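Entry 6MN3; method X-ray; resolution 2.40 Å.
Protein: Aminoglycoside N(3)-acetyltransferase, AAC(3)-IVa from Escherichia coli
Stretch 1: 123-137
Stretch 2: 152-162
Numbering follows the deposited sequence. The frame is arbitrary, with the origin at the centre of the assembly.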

# COMPACT_ATOMS: atom_id res chain seq x y z
N LEU A 123 15.65 2.01 -4.59
CA LEU A 123 15.64 3.47 -4.66
C LEU A 123 15.13 3.90 -6.03
O LEU A 123 15.80 3.62 -7.04
CB LEU A 123 17.03 4.05 -4.40
CG LEU A 123 17.81 3.50 -3.20
CD1 LEU A 123 18.81 2.44 -3.65
CD2 LEU A 123 18.52 4.61 -2.44
N PRO A 124 13.97 4.58 -6.13
CA PRO A 124 13.02 4.99 -5.09
C PRO A 124 12.36 3.80 -4.38
O PRO A 124 12.46 2.68 -4.87
CB PRO A 124 11.98 5.81 -5.87
CG PRO A 124 12.70 6.26 -7.09
CD PRO A 124 13.59 5.12 -7.45
N PRO A 125 11.71 4.05 -3.24
CA PRO A 125 11.16 2.93 -2.44
C PRO A 125 10.21 2.03 -3.20
O PRO A 125 10.09 0.85 -2.85
CB PRO A 125 10.46 3.65 -1.28
CG PRO A 125 11.20 4.93 -1.14
CD PRO A 125 11.59 5.34 -2.53
N HIS A 126 9.51 2.53 -4.22
CA HIS A 126 8.51 1.72 -4.91
C HIS A 126 8.90 1.48 -6.36
O HIS A 126 8.09 1.67 -7.27
CB HIS A 126 7.14 2.39 -4.81
CG HIS A 126 6.78 2.80 -3.42
ND1 HIS A 126 6.25 4.03 -3.11
CD2 HIS A 126 6.89 2.14 -2.24
CE1 HIS A 126 6.04 4.11 -1.81
NE2 HIS A 126 6.42 2.98 -1.26
N SER A 127 10.14 1.04 -6.57
CA SER A 127 10.68 0.80 -7.90
C SER A 127 10.15 -0.52 -8.45
O SER A 127 9.47 -1.28 -7.74
CB SER A 127 12.21 0.79 -7.82
OG SER A 127 12.69 -0.46 -7.36
N PRO A 128 10.43 -0.83 -9.72
CA PRO A 128 10.06 -2.16 -10.25
C PRO A 128 10.73 -3.33 -9.54
O PRO A 128 10.38 -4.48 -9.83
CB PRO A 128 10.50 -2.08 -11.72
CG PRO A 128 10.41 -0.63 -12.05
CD PRO A 128 10.81 0.10 -10.80
N ALA A 129 11.67 -3.08 -8.63
CA ALA A 129 12.28 -4.13 -7.82
C ALA A 129 11.82 -4.07 -6.37
O ALA A 129 12.53 -4.56 -5.48
CB ALA A 129 13.80 -4.04 -7.91
N SER A 130 10.67 -3.48 -6.10
CA SER A 130 10.12 -3.37 -4.76
C SER A 130 8.98 -4.35 -4.57
O SER A 130 8.43 -4.89 -5.54
CB SER A 130 9.64 -1.93 -4.51
OG SER A 130 8.58 -1.60 -5.39
N PRO A 131 8.59 -4.63 -3.32
CA PRO A 131 7.45 -5.52 -3.09
C PRO A 131 6.19 -5.12 -3.83
O PRO A 131 5.43 -5.99 -4.27
CB PRO A 131 7.26 -5.45 -1.56
CG PRO A 131 8.62 -5.18 -1.04
CD PRO A 131 9.29 -4.29 -2.06
N VAL A 132 5.93 -3.81 -3.98
CA VAL A 132 4.73 -3.37 -4.67
C VAL A 132 4.77 -3.76 -6.15
O VAL A 132 3.71 -3.88 -6.78
CB VAL A 132 4.54 -1.85 -4.50
CG1 VAL A 132 5.41 -1.07 -5.49
CG2 VAL A 132 3.08 -1.47 -4.67
N ALA A 133 5.96 -3.98 -6.71
CA ALA A 133 6.04 -4.48 -8.07
C ALA A 133 5.95 -6.00 -8.13
O ALA A 133 5.45 -6.55 -9.11
CB ALA A 133 7.35 -4.01 -8.72
N ARG A 134 6.41 -6.69 -7.08
CA ARG A 134 6.27 -8.14 -7.03
C ARG A 134 4.81 -8.56 -6.88
O ARG A 134 4.42 -9.62 -7.38
CB ARG A 134 7.13 -8.72 -5.90
CG ARG A 134 8.61 -8.38 -6.03
CD ARG A 134 9.22 -9.06 -7.24
NE ARG A 134 10.12 -8.17 -7.97
CZ ARG A 134 11.40 -8.43 -8.22
NH1 ARG A 134 11.95 -9.56 -7.78
NH2 ARG A 134 12.14 -7.55 -8.88
N VAL A 135 4.00 -7.75 -6.20
CA VAL A 135 2.57 -8.00 -6.17
C VAL A 135 1.97 -7.80 -7.56
O VAL A 135 1.10 -8.57 -8.00
CB VAL A 135 1.89 -7.09 -5.12
CG1 VAL A 135 0.38 -7.11 -5.29
CG2 VAL A 135 2.29 -7.52 -3.71
N HIS A 136 2.43 -6.77 -8.28
CA HIS A 136 1.91 -6.49 -9.61
C HIS A 136 2.22 -7.62 -10.58
O HIS A 136 1.38 -8.01 -11.40
CB HIS A 136 2.47 -5.16 -10.12
CG HIS A 136 2.08 -4.84 -11.52
ND1 HIS A 136 2.87 -5.17 -12.61
CD2 HIS A 136 1.00 -4.19 -12.03
CE1 HIS A 136 2.28 -4.75 -13.72
NE2 HIS A 136 1.15 -4.16 -13.39
N GLU A 137 3.44 -8.17 -10.51
CA GLU A 137 3.81 -9.24 -11.43
C GLU A 137 3.14 -10.57 -11.08
O GLU A 137 3.07 -11.46 -11.93
CB GLU A 137 5.33 -9.40 -11.47
CG GLU A 137 5.88 -10.56 -10.65
CD GLU A 137 7.38 -10.73 -10.83
OE1 GLU A 137 7.89 -10.41 -11.93
OE2 GLU A 137 8.05 -11.18 -9.88
N ASN A 152 -2.71 4.46 -1.92
CA ASN A 152 -2.49 3.42 -2.91
C ASN A 152 -1.04 3.45 -3.40
O ASN A 152 -0.74 4.09 -4.41
CB ASN A 152 -3.46 3.58 -4.08
CG ASN A 152 -3.48 2.36 -4.99
OD1 ASN A 152 -2.65 1.46 -4.87
ND2 ASN A 152 -4.45 2.33 -5.90
N THR A 153 -0.16 2.75 -2.69
CA THR A 153 1.27 2.79 -2.99
C THR A 153 1.56 2.35 -4.42
O THR A 153 2.52 2.83 -5.04
CB THR A 153 2.03 1.92 -1.99
OG1 THR A 153 1.91 2.49 -0.68
CG2 THR A 153 3.50 1.82 -2.34
N THR A 154 0.73 1.45 -4.97
CA THR A 154 0.94 0.98 -6.34
C THR A 154 0.95 2.13 -7.34
O THR A 154 1.61 2.03 -8.38
CB THR A 154 -0.13 -0.06 -6.70
OG1 THR A 154 -0.03 -1.17 -5.80
CG2 THR A 154 0.05 -0.57 -8.12
N LEU A 155 0.26 3.22 -7.04
CA LEU A 155 0.29 4.39 -7.92
C LEU A 155 1.69 4.98 -8.00
O LEU A 155 2.09 5.48 -9.06
CB LEU A 155 -0.71 5.43 -7.44
CG LEU A 155 -2.17 5.11 -7.77
CD1 LEU A 155 -3.11 6.17 -7.21
CD2 LEU A 155 -2.36 4.97 -9.28
N HIS A 156 2.45 4.94 -6.90
CA HIS A 156 3.84 5.41 -6.95
C HIS A 156 4.67 4.55 -7.89
O HIS A 156 5.57 5.05 -8.58
CB HIS A 156 4.44 5.40 -5.55
CG HIS A 156 4.08 6.60 -4.73
ND1 HIS A 156 4.48 7.87 -5.06
CD2 HIS A 156 3.37 6.71 -3.58
CE1 HIS A 156 4.03 8.72 -4.16
NE2 HIS A 156 3.35 8.04 -3.25
N LEU A 157 4.38 3.24 -7.94
CA LEU A 157 5.05 2.37 -8.90
C LEU A 157 4.71 2.79 -10.33
O LEU A 157 5.57 2.73 -11.22
CB LEU A 157 4.65 0.92 -8.65
CG LEU A 157 4.87 -0.10 -9.77
CD1 LEU A 157 6.35 -0.30 -10.06
CD2 LEU A 157 4.21 -1.43 -9.41
N ALA A 158 3.47 3.22 -10.56
CA ALA A 158 3.06 3.63 -11.89
C ALA A 158 3.81 4.88 -12.34
O ALA A 158 4.18 5.00 -13.51
CB ALA A 158 1.55 3.87 -11.93
N GLU A 159 4.05 5.81 -11.42
CA GLU A 159 4.85 6.99 -11.75
C GLU A 159 6.24 6.59 -12.21
O GLU A 159 6.77 7.15 -13.18
CB GLU A 159 4.94 7.93 -10.55
CG GLU A 159 3.62 8.52 -10.08
CD GLU A 159 3.78 9.32 -8.81
OE1 GLU A 159 4.31 8.76 -7.82
OE2 GLU A 159 3.38 10.50 -8.79
N LEU A 160 6.86 5.63 -11.51
CA LEU A 160 8.22 5.24 -11.85
C LEU A 160 8.26 4.49 -13.18
O LEU A 160 9.20 4.66 -13.96
CB LEU A 160 8.80 4.39 -10.73
CG LEU A 160 9.20 5.21 -9.50
CD1 LEU A 160 9.60 4.31 -8.35
CD2 LEU A 160 10.32 6.17 -9.85
N MET A 161 7.25 3.66 -13.45
CA MET A 161 7.20 2.98 -14.74
C MET A 161 6.94 3.96 -15.88
O MET A 161 7.38 3.73 -17.01
CB MET A 161 6.14 1.88 -14.72
CG MET A 161 6.54 0.67 -13.89
SD MET A 161 5.19 -0.50 -13.66
CE MET A 161 4.93 -1.05 -15.34
N ALA A 162 6.23 5.05 -15.60
CA ALA A 162 6.04 6.10 -16.58
C ALA A 162 7.26 7.00 -16.73
O ALA A 162 7.22 7.93 -17.55
CB ALA A 162 4.82 6.95 -16.21
O HOH W 1 0.88 -3.61 -6.69

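The contact between these stretches is built mainly on packing, with no direct hydrogen bond across it, and three residues, His126, Leu157 and Leu160, cover the most surface. The CA-to-CB bond of His126 points toward the second stretch, and one face of its ring is covered by Thr153 CG2, 3.3 Å from the centroid and 8° off the normal. A threonine methyl suits this place because its weakly polarised C-H groups can pack against a π face. His126 ND1 comes within 3.3 Å of His156 CB, while the two imidazoles meet obliquely, their planes 37° apart.

The backbone of His126 contributes too: its O lies 3.5 Å from Leu157 CA, a CA-H...O contact, with an angle of 143° at the hydrogen, where the loop backbone passes close to the helix. Leu157 then spreads its branched side chain against the first helix, with CB 3.8 Å from Val132 CG1 and CD1 4.1 Å from Ala133 CB. The Ala133 side chain is a single methyl, and beside it Leu157 CD2 lies against the backbone, 3.8 Å from Ala133 CA and 3.6 Å from Val132 O. Val132 O is satisfied by a water that donates to it at 2.8 Å and is also hydrogen-bonded to Thr154 OG1 at 2.8 Å.

Leu160 extends the apolar surface toward the loop, its CD2 3.6 Å from Pro124 CG, where a rigid proline ring offers a compact hydrocarbon surface.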